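Local coordinates for calcium-regulated actin-bundling protein (PDB 4X3N), which binds and bundles actin filaments under calcium regulation and may help shape filopodia and pseudopodia during cell movement, at residues A61-W69 with W277-E285. Numbering follows the deposited sequence.
Sequences AEFIYSVGW and WWMNRDLEE
An aromatic cluster bordered by a salt-bridge network joins helix 61-79 to helix 273-290, with Tyr65 as the knob that enters a hole formed by Trp278, Arg281, Asp282 and Glu285. The axes of 61-69 and 277-285 approach to 11.3 Å and cross at -47°, a separation wide enough for large side chains to fill the interface. Swung anti to the backbone N (chi1 -177°), the Tyr65 ring reaches across the gap. One face carries Arg281 CG, 3.5 Å from the ring centroid and almost on the normal, a CH-pi contact; Trp69 CE3, one turn on in the same helix, sits toward the rim of the opposite face. The edge of Tyr65 stands on the face of Trp278 in a T-shaped pair, CD2 lying 3.6 Å from Trp278 CH2. Trp278 in turn presents its own edge to the face of Trp69, CZ2 approaching Trp69 CD2 to 3.5 Å. Trp277 takes Ala61 CB over one face of its six-membered ring, a second CH-pi contact, and turns its edge toward the face of Tyr65 in an offset edge-to-face pair. Polar bonds border the cluster. Tyr65 OH donates to the anti lone pair of Asp282 OD1 at 2.9 Å. Bent at chi2, the Arg281 chain turns its guanidinium side-on to Glu62: NE meets OE1 at 2.8 Å and NH2 meets OE2 at 2.9 Å, both through syn lone pairs, with the two planes only 5° apart. Ser66 OG gives Glu62 OE2 a second donor, from above the carboxylate plane. Glu285 OE1, one turn on, takes Arg281 NH1; bonded in plane by both glutamates, the guanidinium is restrained in rotation. Beyond the pair, Val47 and Leu50 of helix 42-57 pack against Trp278, and Glu90 accepts from Trp69 NE1. Far apart in sequence, the two helices of this largely helical protein thus meet through knob-into-hole packing, an edge-to-face aromatic cluster flanked by a bidentate Arg-Glu salt bridge.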
loop_
_atom_site.group_PDB
_atom_site.type_symbol
_atom_site.label_atom_id
_atom_site.label_comp_id
_atom_site.label_asym_id
_atom_site.label_seq_id
_atom_site.Cartn_x
_atom_site.Cartn_y
_atom_site.Cartn_z
ATOM N N ALA A 61 4.703 -29.418 -13.761
ATOM C CA ALA A 61 5.475 -29.007 -12.595
ATOM C C ALA A 61 6.723 -28.257 -12.967
ATOM O O ALA A 61 7.021 -27.190 -12.422
ATOM C CB ALA A 61 5.791 -30.205 -11.710
ATOM N N GLU A 62 7.453 -28.748 -13.926
ATOM C CA GLU A 62 8.668 -28.101 -14.345
ATOM C C GLU A 62 8.462 -26.655 -14.827
ATOM O O GLU A 62 9.265 -25.794 -14.547
ATOM C CB GLU A 62 9.385 -28.920 -15.423
ATOM C CG GLU A 62 10.680 -28.304 -15.900
ATOM C CD GLU A 62 11.704 -28.159 -14.788
ATOM O OE1 GLU A 62 11.637 -28.853 -13.749
ATOM O OE2 GLU A 62 12.555 -27.264 -14.913
ATOM N N PHE A 63 7.386 -26.407 -15.546
ATOM C CA PHE A 63 7.115 -25.072 -15.952
ATOM C C PHE A 63 6.743 -24.200 -14.747
ATOM O O PHE A 63 7.113 -23.039 -14.633
ATOM C CB PHE A 63 5.942 -25.111 -16.909
ATOM C CG PHE A 63 5.625 -23.798 -17.507
ATOM C CD1 PHE A 63 4.811 -22.875 -16.823
ATOM C CD2 PHE A 63 6.074 -23.479 -18.794
ATOM C CE1 PHE A 63 4.517 -21.648 -17.401
ATOM C CE2 PHE A 63 5.759 -22.256 -19.375
ATOM C CZ PHE A 63 5.016 -21.319 -18.677
ATOM N N ILE A 64 6.005 -24.776 -13.847
ATOM C CA ILE A 64 5.511 -24.024 -12.686
ATOM C C ILE A 64 6.722 -23.559 -11.915
ATOM O O ILE A 64 6.807 -22.409 -11.448
ATOM C CB ILE A 64 4.542 -24.864 -11.860
ATOM C CG1 ILE A 64 3.196 -24.950 -12.569
ATOM C CG2 ILE A 64 4.325 -24.211 -10.448
ATOM C CD1 ILE A 64 2.357 -26.094 -12.129
ATOM N N TYR A 65 7.685 -24.461 -11.810
ATOM C CA TYR A 65 8.919 -24.217 -11.061
ATOM C C TYR A 65 9.877 -23.280 -11.727
ATOM O O TYR A 65 10.333 -22.269 -11.120
ATOM C CB TYR A 65 9.623 -25.558 -10.775
ATOM C CG TYR A 65 10.878 -25.404 -9.949
ATOM C CD1 TYR A 65 12.115 -25.193 -10.580
ATOM C CD2 TYR A 65 10.842 -25.482 -8.559
ATOM C CE1 TYR A 65 13.277 -25.053 -9.826
ATOM C CE2 TYR A 65 11.999 -25.329 -7.815
ATOM C CZ TYR A 65 13.204 -25.120 -8.469
ATOM O OH TYR A 65 14.355 -24.985 -7.715
ATOM N N SER A 66 10.152 -23.561 -13.000
ATOM C CA SER A 66 11.202 -22.841 -13.717
ATOM C C SER A 66 10.758 -21.512 -14.302
ATOM O O SER A 66 11.567 -20.605 -14.442
ATOM C CB SER A 66 11.733 -23.720 -14.862
ATOM O OG SER A 66 12.535 -24.693 -14.263
ATOM N N VAL A 67 9.496 -21.419 -14.666
ATOM C CA VAL A 67 8.972 -20.247 -15.352
ATOM C C VAL A 67 7.947 -19.505 -14.533
ATOM O O VAL A 67 8.053 -18.302 -14.382
ATOM C CB VAL A 67 8.294 -20.625 -16.678
ATOM C CG1 VAL A 67 7.879 -19.380 -17.474
ATOM C CG2 VAL A 67 9.201 -21.493 -17.541
ATOM N N GLY A 68 6.919 -20.192 -14.027
ATOM C CA GLY A 68 5.892 -19.501 -13.228
ATOM C C GLY A 68 6.457 -18.877 -11.962
ATOM O O GLY A 68 6.377 -17.632 -11.733
ATOM N N TRP A 69 7.110 -19.707 -11.166
ATOM C CA TRP A 69 7.705 -19.230 -9.913
ATOM C C TRP A 69 8.761 -18.152 -10.107
ATOM O O TRP A 69 8.768 -17.121 -9.364
ATOM C CB TRP A 69 8.248 -20.407 -9.144
ATOM C CG TRP A 69 8.696 -20.158 -7.765
ATOM C CD1 TRP A 69 8.061 -19.437 -6.848
ATOM C CD2 TRP A 69 9.863 -20.712 -7.114
ATOM N NE1 TRP A 69 8.759 -19.510 -5.634
ATOM C CE2 TRP A 69 9.882 -20.245 -5.818
ATOM C CE3 TRP A 69 10.921 -21.519 -7.543
ATOM C CZ2 TRP A 69 10.906 -20.568 -4.911
ATOM C CZ3 TRP A 69 11.933 -21.856 -6.636
ATOM C CH2 TRP A 69 11.915 -21.388 -5.348
ATOM N N TRP A 277 8.294 -33.772 -5.085
ATOM C CA TRP A 277 8.904 -33.336 -6.333
ATOM C C TRP A 277 9.617 -31.955 -6.167
ATOM O O TRP A 277 10.718 -31.731 -6.671
ATOM C CB TRP A 277 7.824 -33.257 -7.446
ATOM C CG TRP A 277 8.383 -32.815 -8.809
ATOM C CD1 TRP A 277 8.777 -33.637 -9.857
ATOM C CD2 TRP A 277 8.614 -31.477 -9.261
ATOM N NE1 TRP A 277 9.222 -32.881 -10.912
ATOM C CE2 TRP A 277 9.156 -31.559 -10.569
ATOM C CE3 TRP A 277 8.444 -30.216 -8.681
ATOM C CZ2 TRP A 277 9.527 -30.423 -11.297
ATOM C CZ3 TRP A 277 8.796 -29.090 -9.407
ATOM C CH2 TRP A 277 9.335 -29.203 -10.708
ATOM N N TRP A 278 8.970 -31.011 -5.474
ATOM C CA TRP A 278 9.511 -29.629 -5.415
ATOM C C TRP A 278 10.817 -29.616 -4.660
ATOM O O TRP A 278 11.800 -29.024 -5.066
ATOM C CB TRP A 278 8.508 -28.714 -4.695
ATOM C CG TRP A 278 8.862 -27.272 -4.761
ATOM C CD1 TRP A 278 9.696 -26.573 -3.889
ATOM C CD2 TRP A 278 8.408 -26.316 -5.716
ATOM N NE1 TRP A 278 9.731 -25.282 -4.231
ATOM C CE2 TRP A 278 8.964 -25.082 -5.357
ATOM C CE3 TRP A 278 7.553 -26.370 -6.827
ATOM C CZ2 TRP A 278 8.734 -23.915 -6.102
ATOM C CZ3 TRP A 278 7.314 -25.199 -7.556
ATOM C CH2 TRP A 278 7.874 -24.002 -7.182
ATOM N N MET A 279 10.811 -30.295 -3.532
ATOM C CA MET A 279 12.015 -30.306 -2.704
ATOM C C MET A 279 13.179 -30.952 -3.398
ATOM O O MET A 279 14.285 -30.474 -3.330
ATOM C CB MET A 279 11.717 -31.010 -1.380
ATOM C CG MET A 279 10.893 -30.139 -0.460
ATOM S SD MET A 279 10.777 -30.796 1.215
ATOM C CE MET A 279 10.347 -32.549 0.901
ATOM N N ASN A 280 12.932 -32.032 -4.120
ATOM C CA ASN A 280 14.006 -32.661 -4.943
ATOM C C ASN A 280 14.457 -31.776 -6.037
ATOM O O ASN A 280 15.630 -31.597 -6.249
ATOM C CB ASN A 280 13.569 -34.038 -5.454
ATOM C CG ASN A 280 13.707 -35.136 -4.372
ATOM O OD1 ASN A 280 14.768 -35.677 -4.189
ATOM N ND2 ASN A 280 12.648 -35.424 -3.650
ATOM N N ARG A 281 13.526 -31.197 -6.773
ATOM C CA ARG A 281 13.924 -30.201 -7.756
ATOM C C ARG A 281 14.797 -29.072 -7.233
ATOM O O ARG A 281 15.767 -28.624 -7.874
ATOM C CB ARG A 281 12.660 -29.584 -8.365
ATOM C CG ARG A 281 12.925 -28.688 -9.544
ATOM C CD ARG A 281 13.482 -29.502 -10.707
ATOM N NE ARG A 281 13.709 -28.645 -11.855
ATOM C CZ ARG A 281 14.740 -27.801 -11.987
ATOM N NH1 ARG A 281 15.661 -27.699 -11.040
ATOM N NH2 ARG A 281 14.841 -27.029 -13.089
ATOM N N ASP A 282 14.420 -28.579 -6.072
ATOM C CA ASP A 282 15.068 -27.409 -5.495
ATOM C C ASP A 282 16.470 -27.776 -4.993
ATOM O O ASP A 282 17.461 -27.086 -5.264
ATOM C CB ASP A 282 14.162 -26.924 -4.394
ATOM C CG ASP A 282 14.513 -25.559 -3.929
ATOM O OD1 ASP A 282 14.545 -24.673 -4.801
ATOM O OD2 ASP A 282 14.697 -25.367 -2.711
ATOM N N LEU A 283 16.552 -28.912 -4.305
ATOM C CA LEU A 283 17.839 -29.507 -3.929
ATOM C C LEU A 283 18.721 -29.669 -5.119
ATOM O O LEU A 283 19.872 -29.290 -5.085
ATOM C CB LEU A 283 17.651 -30.870 -3.330
ATOM C CG LEU A 283 18.904 -31.615 -2.887
ATOM C CD1 LEU A 283 19.548 -30.925 -1.664
ATOM C CD2 LEU A 283 18.517 -33.079 -2.587
ATOM N N GLU A 284 18.171 -30.239 -6.181
ATOM C CA GLU A 284 18.935 -30.404 -7.425
ATOM C C GLU A 284 19.538 -29.068 -7.907
ATOM O O GLU A 284 20.735 -28.975 -8.172
ATOM C CB GLU A 284 17.977 -31.038 -8.458
ATOM C CG GLU A 284 18.462 -31.153 -9.896
ATOM C CD GLU A 284 17.317 -31.534 -10.891
ATOM O OE1 GLU A 284 17.412 -31.167 -12.073
ATOM O OE2 GLU A 284 16.312 -32.189 -10.517
ATOM N N GLU A 285 18.701 -28.037 -8.006
ATOM C CA GLU A 285 19.110 -26.685 -8.413
ATOM C C GLU A 285 20.216 -26.160 -7.499
ATOM O O GLU A 285 21.291 -25.713 -7.931
ATOM C CB GLU A 285 17.889 -25.738 -8.344
ATOM C CG GLU A 285 18.029 -24.410 -9.087
ATOM C CD GLU A 285 18.224 -24.611 -10.561
ATOM O OE1 GLU A 285 17.805 -25.676 -11.051
ATOM O OE2 GLU A 285 18.816 -23.728 -11.224
#